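Local structure of sulfate transporter/antisigma-factor antagonist STAS (Planctomyces limnophilus, 3T6O) at residues Ile18-Pro21 / Ala22-Arg26; Cys87-Pro91 / Tyr92-Val96. The protein probably acts as an anti-sigma factor antagonist in bacterial gene regulation, as a small protein built around one STAS domain. All coordinates share one frame; numbering follows the deposited sequence. Where two conformers were deposited one is given.

From the N terminus, the chain first runs up strand 8-12, turns back along strand 15-19, and leaves it through contact 1, where a tight turn at P21-F24 links the end of the strand to strand 26-27 and helix 29-41. Contact 2 comes much later, where 87-91 leaves strand 83-87 and starts helix 91-97. The two lie in series, neither enclosing nor crossing the other, and their nearest atoms are about 6 Å apart. Each handles an exit from the same mixed sheet. They are also related across the subunit interface: NE of R26 in contact 1 is hydrogen-bonded to OH of Y92 of the second subunit, a residue of that chain's contact 2.

Contact 1. Residues Ile18-Pro21 / Ala22-Arg26; sequences ISFP and AVFQR
F24 folds back against P21 three residues before it, with the turn between them fastened by a hydrogen bond from F24 N to P21 O (2.9 Å, N-H...O angle 165°). At its root, F24 CB sits 3.5 Å from P21 O and 4.3 Å from F20 CB. With chi1 at -68°, CG stands beside F24's own backbone N, still near P21 O, which carries the ring back alongside the proline. Further out, CD2 reaches P21 CD at 3.8 Å, and CE2 is 4.1 Å from that same CD and 4.2 Å from P21 CG. The proline thus meets the ring at its edge, in plane, while CG1 of V23 lies 4.0 Å above the ring centre and covers one face. The F24 side chain also touches E31, Q34 and I35 of helix 29-41, and F20 touches I35, so two buried phenylalanines suit this joint between sheet and helix. P21 suits the first place of the turn, which uses its carbonyl O and asks for no N-H, and exposed A22 and V23 occupy the bend. With both bend residues near helical angles, this is a type I beta turn, here leading from strand 15-19 of the STAS domain towards helix 29-41.

Contact 2. Residues Cys87-Pro91 / Tyr92-Val96; sequences CSVSP and YCVEV
S90 caps the start of helix 91-97 with its hydroxyl: OG accepts from C93 N at 3.2 Å, nearly straight at 161°. A chi1 of 72° makes this possible, placing OG between the backbone N and the carbonyl carbon, over the first turn. C93 N lies too early in the helix to find a carbonyl four residues back within it, and OG stands in. With an alanine here, the N-H of C93 would probably be left without its capping acceptor, and the first turn held less firmly. S90 O takes V94 N (3.0 Å), P91 O takes E95 N (3.2 Å) and Y92 O takes V96 N (3.1 Å). P91 fits the first helical position, where a proline's missing N-H costs nothing. On the apolar side, V89 CG1 presses against C93 CB (3.5 Å, tighter than usual) and V94 CG2 (3.8 Å). Two polar ends turn to the second subunit: E95 OE1 is hydrogen-bonded to OG of S63 and of S64 of that neighbouring chain, and Y92 OH makes a weak bond to its F61 O. Together, the serine N-cap and the pairing of V89 just before it with V94 make an N-cap with a hydrophobic staple, which starts the helix after strand 83-87.

Contact 1. Residues Ile18-Pro21 / Ala22-Arg26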
loop_
_atom_site.group_PDB
_atom_site.type_symbol
_atom_site.label_atom_id
_atom_site.label_comp_id
_atom_site.label_asym_id
_atom_site.label_seq_id
_atom_site.Cartn_x
_atom_site.Cartn_y
_atom_site.Cartn_z
ATOM N N ILE A 18 13.182 8.381 -18.906
ATOM C CA ILE A 18 13.931 7.651 -17.874
ATOM C C ILE A 18 14.528 6.368 -18.471
ATOM O O ILE A 18 13.789 5.546 -19.049
ATOM C CB ILE A 18 12.988 7.206 -16.738
ATOM C CG1 ILE A 18 12.166 8.387 -16.221
ATOM C CG2 ILE A 18 13.738 6.335 -15.667
ATOM C CD1 ILE A 18 12.890 9.488 -15.597
ATOM N N SER A 19 15.840 6.207 -18.366
ATOM C CA SER A 19 16.515 5.033 -18.908
ATOM C C SER A 19 17.389 4.395 -17.832
ATOM O O SER A 19 17.783 5.061 -16.846
ATOM C CB SER A 19 17.438 5.441 -20.082
ATOM O OG SER A 19 16.845 6.399 -20.957
ATOM N N PHE A 20 17.759 3.145 -18.083
ATOM C CA PHE A 20 18.497 2.334 -17.130
ATOM C C PHE A 20 19.872 1.898 -17.618
ATOM O O PHE A 20 19.979 1.302 -18.658
ATOM C CB PHE A 20 17.656 1.100 -16.806
ATOM C CG PHE A 20 16.349 1.458 -16.200
ATOM C CD1 PHE A 20 15.323 1.913 -16.990
ATOM C CD2 PHE A 20 16.185 1.430 -14.838
ATOM C CE1 PHE A 20 14.152 2.327 -16.436
ATOM C CE2 PHE A 20 15.006 1.843 -14.269
ATOM C CZ PHE A 20 13.985 2.287 -15.059
ATOM N N PRO A 21 20.916 2.141 -16.838
ATOM C CA PRO A 21 22.248 1.559 -17.108
ATOM C C PRO A 21 22.270 0.058 -17.025
ATOM O O PRO A 21 21.499 -0.512 -16.276
ATOM C CB PRO A 21 23.131 2.111 -15.982
ATOM C CG PRO A 21 22.444 3.336 -15.511
ATOM C CD PRO A 21 20.976 3.273 -15.902
ATOM N N ALA A 22 23.167 -0.562 -17.786
ATOM C CA ALA A 22 23.383 -2.028 -17.791
ATOM C C ALA A 22 23.428 -2.701 -16.413
ATOM O O ALA A 22 22.939 -3.822 -16.262
ATOM C CB ALA A 22 24.673 -2.387 -18.611
ATOM N N VAL A 23 23.967 -2.037 -15.398
ATOM C CA VAL A 23 23.980 -2.624 -14.055
ATOM C C VAL A 23 22.569 -2.913 -13.468
ATOM O O VAL A 23 22.447 -3.661 -12.482
ATOM C CB VAL A 23 24.782 -1.732 -13.048
ATOM C CG1 VAL A 23 23.922 -0.538 -12.565
ATOM C CG2 VAL A 23 25.294 -2.576 -11.862
ATOM N N PHE A 24 21.518 -2.310 -14.037
ATOM C CA PHE A 24 20.134 -2.553 -13.595
ATOM C C PHE A 24 19.366 -3.584 -14.439
ATOM O O PHE A 24 18.208 -3.363 -14.750
ATOM C CB PHE A 24 19.332 -1.243 -13.609
ATOM C CG PHE A 24 19.770 -0.249 -12.593
ATOM C CD1 PHE A 24 19.804 -0.575 -11.247
ATOM C CD2 PHE A 24 20.153 1.018 -12.969
ATOM C CE1 PHE A 24 20.218 0.346 -10.309
ATOM C CE2 PHE A 24 20.568 1.934 -12.031
ATOM C CZ PHE A 24 20.591 1.603 -10.709
ATOM N N GLN A 25 19.961 -4.708 -14.819
ATOM C CA GLN A 25 19.262 -5.762 -15.553
ATOM C C GLN A 25 18.027 -6.241 -14.785
ATOM O O GLN A 25 16.984 -6.525 -15.329
ATOM C CB GLN A 25 20.202 -6.960 -15.745
ATOM C CG GLN A 25 21.355 -6.699 -16.701
ATOM C CD GLN A 25 22.068 -7.960 -17.143
ATOM O OE1 GLN A 25 21.940 -8.390 -18.291
ATOM N NE2 GLN A 25 22.817 -8.558 -16.235
ATOM N N ARG A 26 18.189 -6.364 -13.471
ATOM C CA ARG A 26 17.150 -6.892 -12.597
ATOM C C ARG A 26 16.796 -5.894 -11.510
ATOM O O ARG A 26 17.624 -5.587 -10.670
ATOM C CB ARG A 26 17.649 -8.162 -11.947
ATOM C CG ARG A 26 17.916 -9.313 -12.906
ATOM C CD ARG A 26 19.155 -10.102 -12.427
ATOM N NE ARG A 26 19.094 -11.558 -12.612
ATOM C CZ ARG A 26 19.144 -12.183 -13.791
ATOM N NH1 ARG A 26 19.204 -11.484 -14.934
ATOM N NH2 ARG A 26 19.117 -13.517 -13.832
#

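Contact 2. Residues Cys87-Pro91 / Tyr92-Val96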
loop_
_atom_site.group_PDB
_atom_site.type_symbol
_atom_site.label_atom_id
_atom_site.label_comp_id
_atom_site.label_asym_id
_atom_site.label_seq_id
_atom_site.Cartn_x
_atom_site.Cartn_y
_atom_site.Cartn_z
ATOM N N CYS A 87 8.355 2.043 -23.059
ATOM C CA CYS A 87 8.852 1.501 -24.315
ATOM C C CYS A 87 9.960 0.506 -24.089
ATOM O O CYS A 87 10.501 0.418 -23.007
ATOM C CB CYS A 87 9.329 2.564 -25.320
ATOM S SG CYS A 87 10.810 3.504 -24.844
ATOM N N SER A 88 10.221 -0.286 -25.126
ATOM C CA SER A 88 11.334 -1.232 -25.145
ATOM C C SER A 88 11.266 -2.235 -24.000
ATOM O O SER A 88 12.278 -2.596 -23.396
ATOM C CB SER A 88 12.672 -0.481 -25.180
ATOM O OG SER A 88 12.734 0.182 -26.422
ATOM N N VAL A 89 10.057 -2.722 -23.763
ATOM C CA VAL A 89 9.784 -3.647 -22.641
ATOM C C VAL A 89 10.077 -5.032 -23.162
ATOM O O VAL A 89 9.530 -5.441 -24.202
ATOM C CB VAL A 89 8.338 -3.534 -22.164
ATOM C CG1 VAL A 89 8.083 -4.386 -20.831
ATOM C CG2 VAL A 89 7.999 -2.125 -21.931
ATOM N N SER A 90 10.971 -5.758 -22.506
ATOM C CA SER A 90 11.299 -7.120 -22.988
ATOM C C SER A 90 10.075 -8.031 -22.914
ATOM O O SER A 90 9.169 -7.766 -22.155
ATOM C CB SER A 90 12.406 -7.767 -22.175
ATOM O OG SER A 90 11.921 -8.128 -20.899
ATOM N N PRO A 91 10.040 -9.106 -23.719
ATOM C CA PRO A 91 8.884 -9.992 -23.663
ATOM C C PRO A 91 8.571 -10.548 -22.273
ATOM O O PRO A 91 7.397 -10.698 -21.939
ATOM C CB PRO A 91 9.242 -11.125 -24.658
ATOM C CG PRO A 91 10.162 -10.515 -25.622
ATOM C CD PRO A 91 10.789 -9.265 -24.978
ATOM N N TYR A 92 9.599 -10.869 -21.489
ATOM C CA TYR A 92 9.345 -11.308 -20.160
ATOM C C TYR A 92 8.694 -10.202 -19.308
ATOM O O TYR A 92 7.749 -10.474 -18.573
ATOM C CB TYR A 92 10.614 -11.778 -19.486
ATOM C CG TYR A 92 10.316 -12.155 -18.080
ATOM C CD1 TYR A 92 9.646 -13.337 -17.791
ATOM C CD2 TYR A 92 10.643 -11.322 -17.045
ATOM C CE1 TYR A 92 9.342 -13.682 -16.486
ATOM C CE2 TYR A 92 10.358 -11.665 -15.747
ATOM C CZ TYR A 92 9.705 -12.844 -15.470
ATOM O OH TYR A 92 9.405 -13.166 -14.163
ATOM N N CYS A 93 9.188 -8.963 -19.407
ATOM C CA CYS A 93 8.678 -7.917 -18.598
ATOM C C CYS A 93 7.219 -7.630 -18.965
ATOM O O CYS A 93 6.411 -7.261 -18.086
ATOM C CB CYS A 93 9.586 -6.668 -18.658
ATOM S SG CYS A 93 11.243 -6.944 -17.861
ATOM N N VAL A 94 6.863 -7.856 -20.227
ATOM C CA VAL A 94 5.477 -7.750 -20.655
ATOM C C VAL A 94 4.621 -8.819 -19.938
ATOM O O VAL A 94 3.484 -8.534 -19.529
ATOM C CB VAL A 94 5.311 -7.899 -22.173
ATOM C CG1 VAL A 94 3.823 -7.883 -22.543
ATOM C CG2 VAL A 94 6.034 -6.785 -22.922
ATOM N N GLU A 95 5.174 -10.011 -19.734
ATOM C CA GLU A 95 4.439 -11.099 -19.037
ATOM C C GLU A 95 4.170 -10.714 -17.587
ATOM O O GLU A 95 3.108 -11.044 -17.025
ATOM C CB GLU A 95 5.223 -12.415 -19.066
ATOM C CG GLU A 95 4.787 -13.420 -20.176
ATOM C CD GLU A 95 3.991 -14.643 -19.649
ATOM O OE1 GLU A 95 2.753 -14.555 -19.454
ATOM O OE2 GLU A 95 4.592 -15.727 -19.458
ATOM N N VAL A 96 5.117 -9.982 -16.999
ATOM C CA VAL A 96 4.966 -9.536 -15.642
ATOM C C VAL A 96 3.963 -8.382 -15.617
ATOM O O VAL A 96 3.079 -8.357 -14.790
ATOM C CB VAL A 96 6.276 -9.129 -15.038
ATOM C CG1 VAL A 96 6.051 -8.519 -13.638
ATOM C CG2 VAL A 96 7.241 -10.299 -14.982
#